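Side-chain contacts in nisin immunity protein (Lactococcus lactis subsp. lactis, PDB 5XHB), which takes part in the immunity of nisin-producing cells to nisin supplied from outside, as a lipoprotein of the cell membrane: residues Gly15-Phe20 with Leu106-Phe111; Leu49-Met54 with Lys58-Ser63; Lys81-Gly86 with Tyr92-Glu97; Ile132-Asn137 with Lys205-Ala210. All coordinates share one frame; numbering follows the deposited sequence.

Contact 1: residues Gly15-Phe20 with Leu106-Phe111. With SO4 (sulfate ion), chain B.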
# COMPACT_ATOMS: atom_id res chain seq x y z
N GLY A 15 -6.12 -0.85 16.80
CA GLY A 15 -6.44 0.06 15.71
C GLY A 15 -6.19 -0.45 14.30
O GLY A 15 -6.43 0.27 13.34
N SER A 16 -5.74 -1.70 14.16
CA SER A 16 -5.44 -2.25 12.83
C SER A 16 -6.46 -3.29 12.39
O SER A 16 -6.95 -4.06 13.21
CB SER A 16 -4.04 -2.88 12.81
OG SER A 16 -3.70 -3.35 11.50
N TYR A 17 -6.79 -3.32 11.10
CA TYR A 17 -7.54 -4.46 10.58
C TYR A 17 -6.66 -5.38 9.71
O TYR A 17 -7.17 -6.33 9.12
CB TYR A 17 -8.78 -4.01 9.79
CG TYR A 17 -8.48 -3.08 8.64
CD1 TYR A 17 -8.40 -1.71 8.84
CD2 TYR A 17 -8.27 -3.58 7.36
CE1 TYR A 17 -8.12 -0.86 7.79
CE2 TYR A 17 -7.98 -2.73 6.31
CZ TYR A 17 -7.91 -1.37 6.53
OH TYR A 17 -7.63 -0.52 5.49
N THR A 18 -5.35 -5.14 9.66
CA THR A 18 -4.49 -6.00 8.84
C THR A 18 -3.30 -6.60 9.59
O THR A 18 -2.81 -7.68 9.23
CB THR A 18 -3.93 -5.26 7.60
OG1 THR A 18 -3.12 -4.15 8.01
CG2 THR A 18 -5.05 -4.75 6.70
N ASN A 19 -2.81 -5.92 10.62
CA ASN A 19 -1.57 -6.36 11.26
C ASN A 19 -1.82 -7.13 12.56
O ASN A 19 -2.56 -6.67 13.45
CB ASN A 19 -0.66 -5.15 11.53
CG ASN A 19 -0.32 -4.38 10.27
OD1 ASN A 19 -0.51 -4.86 9.16
ND2 ASN A 19 0.19 -3.17 10.44
N PHE A 20 -1.22 -8.30 12.67
CA PHE A 20 -1.49 -9.14 13.82
C PHE A 20 -0.33 -10.03 14.21
O PHE A 20 0.65 -10.17 13.47
CB PHE A 20 -2.74 -10.00 13.57
CG PHE A 20 -2.57 -11.03 12.48
CD1 PHE A 20 -2.76 -10.70 11.14
CD2 PHE A 20 -2.27 -12.35 12.81
CE1 PHE A 20 -2.63 -11.64 10.14
CE2 PHE A 20 -2.13 -13.31 11.81
CZ PHE A 20 -2.30 -12.95 10.47
N LEU A 106 -4.52 -5.89 2.73
CA LEU A 106 -5.95 -6.02 2.43
C LEU A 106 -6.59 -4.66 2.18
O LEU A 106 -6.42 -3.73 2.97
CB LEU A 106 -6.65 -6.72 3.61
CG LEU A 106 -8.16 -6.92 3.44
CD1 LEU A 106 -8.43 -7.85 2.27
CD2 LEU A 106 -8.77 -7.45 4.74
N ARG A 107 -7.34 -4.55 1.08
CA ARG A 107 -8.05 -3.33 0.76
C ARG A 107 -9.50 -3.36 1.26
O ARG A 107 -10.25 -4.28 0.96
CB ARG A 107 -8.05 -3.08 -0.76
CG ARG A 107 -6.67 -2.88 -1.37
CD ARG A 107 -5.85 -1.89 -0.57
NE ARG A 107 -4.73 -1.31 -1.32
CZ ARG A 107 -3.48 -1.25 -0.87
NH1 ARG A 107 -3.18 -1.78 0.31
NH2 ARG A 107 -2.54 -0.67 -1.60
N LEU A 108 -9.87 -2.34 2.02
CA LEU A 108 -11.22 -2.18 2.55
C LEU A 108 -12.27 -2.14 1.44
O LEU A 108 -13.38 -2.64 1.60
CB LEU A 108 -11.27 -0.90 3.37
CG LEU A 108 -11.81 -0.85 4.80
CD1 LEU A 108 -11.41 -2.08 5.60
CD2 LEU A 108 -11.27 0.43 5.43
N GLN A 109 -11.88 -1.56 0.31
CA GLN A 109 -12.78 -1.36 -0.82
C GLN A 109 -13.30 -2.67 -1.38
O GLN A 109 -14.34 -2.68 -2.04
CB GLN A 109 -12.08 -0.57 -1.93
CG GLN A 109 -11.85 0.91 -1.60
CD GLN A 109 -10.66 1.15 -0.67
OE1 GLN A 109 -9.88 0.24 -0.35
NE2 GLN A 109 -10.51 2.40 -0.23
N ASN A 110 -12.60 -3.77 -1.13
CA ASN A 110 -13.07 -5.10 -1.54
C ASN A 110 -14.46 -5.43 -1.02
O ASN A 110 -15.20 -6.21 -1.62
CB ASN A 110 -12.10 -6.19 -1.07
CG ASN A 110 -10.72 -6.09 -1.70
OD1 ASN A 110 -10.51 -5.31 -2.62
ND2 ASN A 110 -9.78 -6.88 -1.20
N PHE A 111 -14.81 -4.87 0.14
CA PHE A 111 -16.05 -5.23 0.81
C PHE A 111 -17.07 -4.09 0.78
O PHE A 111 -18.00 -4.08 1.58
CB PHE A 111 -15.74 -5.64 2.25
CG PHE A 111 -14.58 -6.59 2.36
CD1 PHE A 111 -14.77 -7.95 2.22
CD2 PHE A 111 -13.30 -6.11 2.56
CE1 PHE A 111 -13.70 -8.83 2.30
CE2 PHE A 111 -12.21 -6.98 2.63
CZ PHE A 111 -12.41 -8.34 2.50
S SO4 B . 0.40 -1.00 1.02
O1 SO4 B . 1.71 -1.67 0.83
O2 SO4 B . -0.05 -0.43 -0.25
O3 SO4 B . -0.60 -1.96 1.48
O4 SO4 B . 0.59 0.05 2.01
O HOH W 1 -8.21 0.24 2.23

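Contact 2: residues Leu49-Met54 with Lys58-Ser63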
# COMPACT_ATOMS: atom_id res chain seq x y z
N LEU A 49 -14.74 -9.50 15.02
CA LEU A 49 -15.49 -8.55 14.22
C LEU A 49 -14.89 -7.17 14.37
O LEU A 49 -14.67 -6.68 15.48
CB LEU A 49 -16.97 -8.55 14.62
CG LEU A 49 -17.85 -7.64 13.76
CD1 LEU A 49 -19.17 -8.32 13.43
CD2 LEU A 49 -18.10 -6.33 14.47
N LEU A 50 -14.61 -6.53 13.24
CA LEU A 50 -14.11 -5.17 13.24
C LEU A 50 -15.03 -4.29 12.43
O LEU A 50 -15.58 -4.73 11.41
CB LEU A 50 -12.69 -5.10 12.66
CG LEU A 50 -11.59 -5.86 13.42
CD1 LEU A 50 -10.25 -5.68 12.73
CD2 LEU A 50 -11.51 -5.38 14.85
N ILE A 51 -15.20 -3.05 12.87
CA ILE A 51 -15.97 -2.06 12.14
C ILE A 51 -15.04 -0.93 11.71
O ILE A 51 -14.41 -0.30 12.55
CB ILE A 51 -17.11 -1.49 13.00
CG1 ILE A 51 -18.03 -2.62 13.47
CG2 ILE A 51 -17.88 -0.44 12.22
CD1 ILE A 51 -19.18 -2.14 14.37
N VAL A 52 -14.93 -0.70 10.41
CA VAL A 52 -13.91 0.21 9.91
C VAL A 52 -14.47 1.36 9.08
O VAL A 52 -15.16 1.14 8.09
CB VAL A 52 -12.86 -0.52 9.05
CG1 VAL A 52 -11.62 0.35 8.90
CG2 VAL A 52 -12.50 -1.86 9.67
N ASP A 53 -14.17 2.58 9.50
CA ASP A 53 -14.55 3.76 8.75
C ASP A 53 -13.79 3.80 7.42
O ASP A 53 -12.58 3.91 7.42
CB ASP A 53 -14.26 5.02 9.56
CG ASP A 53 -14.66 6.29 8.82
OD1 ASP A 53 -13.84 6.79 8.02
OD2 ASP A 53 -15.79 6.77 9.03
N MSE A 54 -14.51 3.70 6.31
CA MSE A 54 -13.86 3.58 5.00
C MSE A 54 -13.04 4.81 4.62
O MSE A 54 -12.08 4.71 3.86
CB MSE A 54 -14.92 3.32 3.93
CG MSE A 54 -14.38 2.71 2.64
SE MSE A 54 -15.58 1.32 1.98
CE MSE A 54 -17.29 2.20 2.36
N LYS A 58 -10.17 4.11 10.23
CA LYS A 58 -10.09 3.96 11.67
C LYS A 58 -11.14 2.97 12.16
O LYS A 58 -12.21 2.84 11.56
CB LYS A 58 -10.25 5.31 12.36
CG LYS A 58 -9.06 6.24 12.14
CD LYS A 58 -9.39 7.70 12.44
CE LYS A 58 -8.24 8.62 12.03
NZ LYS A 58 -8.60 10.07 12.09
N LEU A 59 -10.83 2.26 13.24
CA LEU A 59 -11.78 1.33 13.83
C LEU A 59 -12.91 2.11 14.50
O LEU A 59 -12.67 3.17 15.08
CB LEU A 59 -11.08 0.42 14.84
CG LEU A 59 -10.01 -0.49 14.26
CD1 LEU A 59 -9.62 -1.56 15.27
CD2 LEU A 59 -10.49 -1.13 12.97
N LEU A 60 -14.12 1.58 14.40
CA LEU A 60 -15.30 2.19 15.03
C LEU A 60 -15.91 1.22 16.02
O LEU A 60 -15.69 0.01 15.95
CB LEU A 60 -16.34 2.59 13.97
CG LEU A 60 -15.87 3.48 12.82
CD1 LEU A 60 -16.86 3.42 11.67
CD2 LEU A 60 -15.69 4.91 13.28
N SER A 61 -16.70 1.74 16.96
CA SER A 61 -17.38 0.90 17.94
C SER A 61 -18.79 0.54 17.45
O SER A 61 -19.42 -0.37 17.98
CB SER A 61 -17.44 1.61 19.30
OG SER A 61 -17.74 2.99 19.14
N SER A 62 -19.26 1.26 16.44
CA SER A 62 -20.54 0.97 15.81
C SER A 62 -20.51 1.48 14.37
O SER A 62 -19.70 2.35 14.04
CB SER A 62 -21.70 1.62 16.58
OG SER A 62 -21.97 2.92 16.11
N SER A 63 -21.37 0.94 13.52
CA SER A 63 -21.32 1.26 12.10
C SER A 63 -21.78 2.70 11.81
O SER A 63 -22.58 3.26 12.55
CB SER A 63 -22.16 0.28 11.29
OG SER A 63 -23.48 0.76 11.10
O HOH W 2 -14.31 -2.33 15.38

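Contact 3: residues Lys81-Gly86 with Tyr92-Glu97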
# COMPACT_ATOMS: atom_id res chain seq x y z
N LYS A 81 0.54 -24.42 0.44
CA LYS A 81 1.12 -24.39 1.78
C LYS A 81 1.30 -22.98 2.36
O LYS A 81 1.86 -22.82 3.43
CB LYS A 81 2.46 -25.14 1.82
CG LYS A 81 2.35 -26.62 1.49
CD LYS A 81 3.74 -27.28 1.43
CE LYS A 81 3.62 -28.77 1.16
NZ LYS A 81 4.95 -29.41 0.90
N SER A 82 0.78 -21.96 1.67
CA SER A 82 0.75 -20.64 2.28
C SER A 82 -0.42 -20.59 3.27
O SER A 82 -1.26 -21.49 3.27
CB SER A 82 0.63 -19.54 1.21
OG SER A 82 -0.64 -19.62 0.59
N LEU A 83 -0.46 -19.59 4.13
CA LEU A 83 -1.58 -19.46 5.06
C LEU A 83 -2.55 -18.38 4.59
O LEU A 83 -2.15 -17.43 3.91
CB LEU A 83 -1.10 -19.13 6.48
CG LEU A 83 -0.15 -20.12 7.13
CD1 LEU A 83 0.29 -19.59 8.49
CD2 LEU A 83 -0.84 -21.47 7.27
N CYS A 84 -3.82 -18.51 4.95
CA CYS A 84 -4.77 -17.46 4.62
C CYS A 84 -5.81 -17.31 5.73
O CYS A 84 -5.90 -18.14 6.64
CB CYS A 84 -5.46 -17.74 3.28
SG CYS A 84 -6.42 -19.28 3.25
N MSE A 85 -6.56 -16.21 5.66
CA MSE A 85 -7.50 -15.88 6.70
C MSE A 85 -8.87 -15.67 6.11
O MSE A 85 -9.01 -15.07 5.04
CB MSE A 85 -7.07 -14.63 7.46
CG MSE A 85 -8.02 -14.27 8.58
SE MSE A 85 -7.36 -12.75 9.60
CE MSE A 85 -5.76 -13.59 10.39
N GLY A 86 -9.90 -16.17 6.79
CA GLY A 86 -11.26 -15.90 6.36
C GLY A 86 -11.61 -14.45 6.64
O GLY A 86 -11.51 -14.00 7.78
N TYR A 92 -8.07 -14.52 2.30
CA TYR A 92 -6.96 -13.69 1.85
C TYR A 92 -5.67 -14.21 2.45
O TYR A 92 -5.61 -14.54 3.63
CB TYR A 92 -7.19 -12.23 2.23
CG TYR A 92 -8.20 -11.54 1.34
CD1 TYR A 92 -9.55 -11.54 1.66
CD2 TYR A 92 -7.79 -10.90 0.16
CE1 TYR A 92 -10.48 -10.93 0.83
CE2 TYR A 92 -8.71 -10.28 -0.66
CZ TYR A 92 -10.05 -10.30 -0.32
OH TYR A 92 -10.97 -9.68 -1.14
N LYS A 93 -4.64 -14.29 1.61
CA LYS A 93 -3.33 -14.77 2.04
C LYS A 93 -2.80 -13.88 3.15
O LYS A 93 -3.02 -12.67 3.14
CB LYS A 93 -2.35 -14.78 0.86
CG LYS A 93 -0.98 -15.42 1.15
CD LYS A 93 -0.02 -15.32 -0.07
CE LYS A 93 -0.49 -16.14 -1.25
NZ LYS A 93 0.35 -15.94 -2.50
N ILE A 94 -2.11 -14.48 4.12
CA ILE A 94 -1.39 -13.71 5.12
C ILE A 94 0.11 -13.92 4.86
O ILE A 94 0.51 -14.97 4.36
CB ILE A 94 -1.74 -14.11 6.57
CG1 ILE A 94 -1.40 -15.58 6.85
CG2 ILE A 94 -3.21 -13.77 6.89
CD1 ILE A 94 -1.38 -15.94 8.33
N LEU A 95 0.91 -12.91 5.19
CA LEU A 95 2.35 -12.96 4.98
C LEU A 95 3.06 -12.40 6.19
O LEU A 95 2.50 -11.59 6.91
CB LEU A 95 2.75 -12.16 3.72
CG LEU A 95 2.43 -12.73 2.33
CD1 LEU A 95 2.80 -11.73 1.23
CD2 LEU A 95 3.14 -14.08 2.11
N PRO A 96 4.32 -12.82 6.42
CA PRO A 96 5.12 -12.19 7.48
C PRO A 96 5.28 -10.69 7.21
O PRO A 96 5.26 -10.28 6.05
CB PRO A 96 6.48 -12.91 7.40
CG PRO A 96 6.27 -14.09 6.49
CD PRO A 96 5.07 -13.82 5.65
N GLU A 97 5.46 -9.90 8.25
CA GLU A 97 5.63 -8.46 8.11
C GLU A 97 6.90 -8.10 7.35
O GLU A 97 7.03 -6.99 6.84
CB GLU A 97 5.64 -7.78 9.49
CG GLU A 97 4.28 -7.78 10.18
CD GLU A 97 3.30 -6.77 9.60
OE1 GLU A 97 3.58 -6.22 8.52
OE2 GLU A 97 2.24 -6.52 10.23

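Contact 4: residues Ile132-Asn137 with Lys205-Ala210. With SO4 (sulfate ion), chain B.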
# COMPACT_ATOMS: atom_id res chain seq x y z
N ILE A 132 3.31 12.89 -5.65
CA ILE A 132 2.66 11.75 -6.26
C ILE A 132 1.42 11.38 -5.45
O ILE A 132 1.47 11.37 -4.21
CB ILE A 132 3.61 10.54 -6.34
CG1 ILE A 132 4.66 10.82 -7.42
CG2 ILE A 132 2.85 9.26 -6.68
CD1 ILE A 132 5.59 9.70 -7.63
N ASP A 133 0.33 11.11 -6.15
CA ASP A 133 -0.92 10.67 -5.52
C ASP A 133 -0.99 9.15 -5.51
O ASP A 133 -0.77 8.50 -6.53
CB ASP A 133 -2.14 11.22 -6.26
CG ASP A 133 -2.10 12.72 -6.45
OD1 ASP A 133 -1.36 13.42 -5.72
OD2 ASP A 133 -2.82 13.21 -7.34
N TYR A 134 -1.32 8.58 -4.35
CA TYR A 134 -1.45 7.13 -4.23
C TYR A 134 -2.38 6.76 -3.07
O TYR A 134 -2.19 7.22 -1.94
CB TYR A 134 -0.08 6.48 -4.02
CG TYR A 134 -0.15 5.01 -3.65
CD1 TYR A 134 -0.60 4.07 -4.57
CD2 TYR A 134 0.26 4.57 -2.40
CE1 TYR A 134 -0.66 2.73 -4.25
CE2 TYR A 134 0.20 3.21 -2.06
CZ TYR A 134 -0.26 2.30 -3.00
OH TYR A 134 -0.33 0.97 -2.68
N MSE A 135 -3.38 5.94 -3.36
CA MSE A 135 -4.29 5.43 -2.33
C MSE A 135 -4.98 6.53 -1.53
O MSE A 135 -5.20 6.38 -0.32
CB MSE A 135 -3.55 4.50 -1.36
CG MSE A 135 -3.37 3.10 -1.88
SE MSE A 135 -5.08 2.16 -2.05
CE MSE A 135 -5.54 2.11 -0.14
N GLY A 136 -5.30 7.63 -2.20
CA GLY A 136 -6.02 8.73 -1.57
C GLY A 136 -5.13 9.62 -0.74
O GLY A 136 -5.60 10.52 -0.06
N ASN A 137 -3.82 9.35 -0.79
CA ASN A 137 -2.84 10.15 -0.09
C ASN A 137 -1.93 10.89 -1.07
O ASN A 137 -1.86 10.54 -2.25
CB ASN A 137 -1.98 9.28 0.84
CG ASN A 137 -2.81 8.49 1.84
OD1 ASN A 137 -3.72 9.02 2.46
ND2 ASN A 137 -2.48 7.21 1.99
N LYS A 205 9.02 -1.21 4.54
CA LYS A 205 7.99 -0.19 4.63
C LYS A 205 6.80 -0.52 3.75
O LYS A 205 6.97 -0.95 2.61
CB LYS A 205 8.55 1.19 4.25
CG LYS A 205 9.80 1.58 5.04
CD LYS A 205 10.08 3.09 5.00
CE LYS A 205 11.39 3.43 5.74
NZ LYS A 205 11.74 4.89 5.72
N SER A 206 5.59 -0.32 4.26
CA SER A 206 4.41 -0.42 3.40
C SER A 206 4.41 0.73 2.38
O SER A 206 5.00 1.78 2.63
CB SER A 206 3.13 -0.39 4.23
OG SER A 206 2.94 0.89 4.79
N LEU A 207 3.76 0.52 1.23
CA LEU A 207 3.71 1.57 0.20
C LEU A 207 2.98 2.80 0.72
O LEU A 207 3.28 3.93 0.33
CB LEU A 207 3.03 1.05 -1.07
CG LEU A 207 3.83 0.07 -1.92
CD1 LEU A 207 2.96 -0.51 -3.04
CD2 LEU A 207 5.06 0.76 -2.53
N THR A 208 2.02 2.57 1.61
CA THR A 208 1.30 3.67 2.25
C THR A 208 2.25 4.58 3.02
O THR A 208 2.03 5.78 3.09
CB THR A 208 0.19 3.13 3.19
OG1 THR A 208 -0.81 2.48 2.40
CG2 THR A 208 -0.47 4.26 3.95
N GLU A 209 3.31 4.00 3.58
CA GLU A 209 4.30 4.76 4.36
C GLU A 209 5.24 5.55 3.46
O GLU A 209 5.44 6.75 3.63
CB GLU A 209 5.16 3.85 5.23
CG GLU A 209 4.50 3.02 6.32
CD GLU A 209 5.52 2.04 6.91
OE1 GLU A 209 6.59 2.51 7.37
OE2 GLU A 209 5.28 0.81 6.87
N ALA A 210 5.85 4.84 2.51
CA ALA A 210 6.85 5.43 1.63
C ALA A 210 7.09 4.53 0.44
O ALA A 210 6.83 3.33 0.49
CB ALA A 210 8.17 5.65 2.38
S SO4 B . 0.40 -1.00 1.02
O1 SO4 B . 1.71 -1.67 0.83
O2 SO4 B . -0.05 -0.43 -0.25
O3 SO4 B . -0.60 -1.96 1.48
O4 SO4 B . 0.59 0.05 2.01

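Contact 1: residues Gly15-Phe20 with Leu106-Phe111
Tyr17 and Leu108 meet methyl to ring, bringing the turn before strand 19-22 onto the loop that follows strand 90-96. From CB the tyrosine heads for that loop, and a chi1 of 57°, with CG between the backbone N and the carbonyl carbon, swings the ring over to Leu108. Along the CD2 side of the ring, CE2 lies 3.6 Å from Leu108 CD1. This methyl stands over one face, 3.8 Å from CD1 to the centroid of the Tyr17 ring, as a CH-pi contact. At the ring edge, near the plane, CE2 also faces the carbonyl O of Leu106 at 3.8 Å. The tip, OH, passes 3.8 Å from Leu108 CD2, so both leucine methyls are used. A water at a weak 3.4 Å from Tyr17 OH accepts from Leu108 N and donates to Gln109 OE1, tying the phenol loosely to the short 3-10 turn 108-110. Beside the ring, Thr18 CG2 rests 4.0 Å from Leu106 CB. Ser16 shapes the turn: its OG accepts from the backbone N of Thr18 and of Asn19, an ST turn extended to an ST motif. Arg107 points away from Tyr17 and gives NH1 and NH2 to two sulfate oxygens. Tyrosine suits its place by offering an apolar face to leucine and a hydroxyl to water, so these two segments meet by dispersion and shape, with a weakly held water bridge as their polar link.

Contact 2: residues Leu49-Met54 with Lys58-Ser63
The beta hairpin of strands 39-53 and 59-60, at one border of the eight-stranded antiparallel sheet, pairs Val52 with Leu59 as a non-hydrogen-bonded pair, whose branches touch through Val52 CG2 and Leu59 CD2, 3.9 Å apart. Leu60 N donates to Ile51 O at 2.7 Å, and Asp53 N donates to Lys58 O at 2.9 Å. Between Ile51 and Leu60 a water takes the place of a second direct bond: it accepts from Ile51 N at 2.8 Å and donates to Leu60 O. Beta-branched isoleucine and valine suit such extended backbone, and here their branches reach different neighbours. Ile51 CG2, anti to the backbone N, lies against Leu60 CB at 3.8 Å, the two side chains crossing at about a right angle, while CD1 extends over the backbone to Ser62 CA at 3.7 Å. Strand 59-60 is short and weakly bonded, and the chain beyond it runs as the loop Ser61-Ser63, whose small, polar residues suit its exposed course. On the same face as Ile51, Leu60 reaches back with CD1 to Asp53 CB at 3.7 Å. The Asp53 carboxylate itself turns to the hairpin's connection and the chain beyond: OD1 accepts from Ser56 N and OD2 from Asn64 ND2. Val52, on the face it shares with Leu59, also packs on Tyr17 and Leu108.

Contact 3: residues Lys81-Gly86 with Tyr92-Glu97
Ser82, just before the strand, brings OG 3.9 Å from Lys93 CE; the bend of the Lys93 chain at chi3 brings this methylene near, while the serine hydroxyl bonds to Asp80. Leu83 comes next. Its O accepts from Ile94 N at 3.0 Å, the donor standing above the carbonyl plane, and its CB meets Ile94 CG1 at 3.6 Å. Ile94 is branched to good effect: chi1 of 61° puts CG1 between the backbone N and the carbonyl carbon, toward Leu83, and leaves CG2 for Met85 CB, 4.0 Å away. Cys84 pairs with Lys93, non-hydrogen-bonded, the CA atoms only 4.0 Å apart but the side chains diverging. Its CB sits 3.2 Å from Tyr92 O, a tight fit that suits a small residue. Met85, a selenomethionine here, pairs with Tyr92 by two bonds: Met85 N to Tyr92 O at 2.8 Å and Tyr92 N to Met85 O at 2.9 Å. The axes of the short segments 83-86 and 92-96 make 128°, well short of antiparallel. Strand 67-78 flanks this hairpin at strand 83-87 and strand 25-33 at strand 90-96, while Met85 and Ile94 both pack on Phe20 of strand 19-22.

Contact 4: residues Ile132-Asn137 with Lys205-Ala210
Sulfate oxygen O4 is gripped twice by Thr208, through its backbone N at 2.9 Å and its OG1 at 2.8 Å, while Tyr134 reaches the same ion from the other segment, its OH donating to O2 at 2.8 Å. The sulfate, probably from the crystallisation liquor, thus bridges two segments that otherwise meet by packing. Leu207 N adds a third bond from this loop, to O1 at 3.0 Å. Threonine suits its place because OG1, anti to the carbonyl carbon at chi1 -66°, lies beside its own N and turns to the same oxygen. CG2 goes to the other side, 4.1 Å from Asn137 ND2. Tyr134 CE2 lies 3.7 Å from Leu207 CB, the two side chains crossing at about a right angle, and the hydroxyl touches Leu207 CD1 at 3.6 Å. O2 lies in the plane of the Tyr134 ring, at its edge. Tyr134 opens the type I' turn, Tyr134 to Asn137, that joins strands 131-134 and 137-145 of the Spa1 C-terminal domain. Met135 and Gly136 take the positive phi values of that turn, to which a glycine is well adapted, and Met135 CG covers one face of the tyrosine ring. In the facing loop, residues 207-209 have helical backbone angles. Ser206 N donates to Glu209 OE2 and Glu209 N weakly to Ser206 OG, an arrangement like a capping box that probably steadies this bend. From the N-terminal half, Ala105 N and the Arg107 guanidinium also bond the sulfate; Phe122, beside strand 123-124, stacks on Tyr134.

Contacts 1, 2 and 3 all reach the eight-stranded antiparallel sheet, whereas contact 4 belongs to the seven-stranded sheet of the C-terminal half. Along the chain, contacts 2 and 3 both fall between the two segments of contact 1, which are 86 residues apart at their nearest ends; contact 4 follows all three. The centre of contact 1 lies about 11 Å from that of contact 2, 13 Å from that of contact 3 and 15 Å from that of contact 4, while the other pairs are about 22 Å apart and do not touch. Contact 1 is therefore the middle point: Leu108 packs on Val52, Phe20 on Met85, and Arg107 shares the probably crystallisation-derived sulfate with contact 4, so in this crystal the halves meet across it.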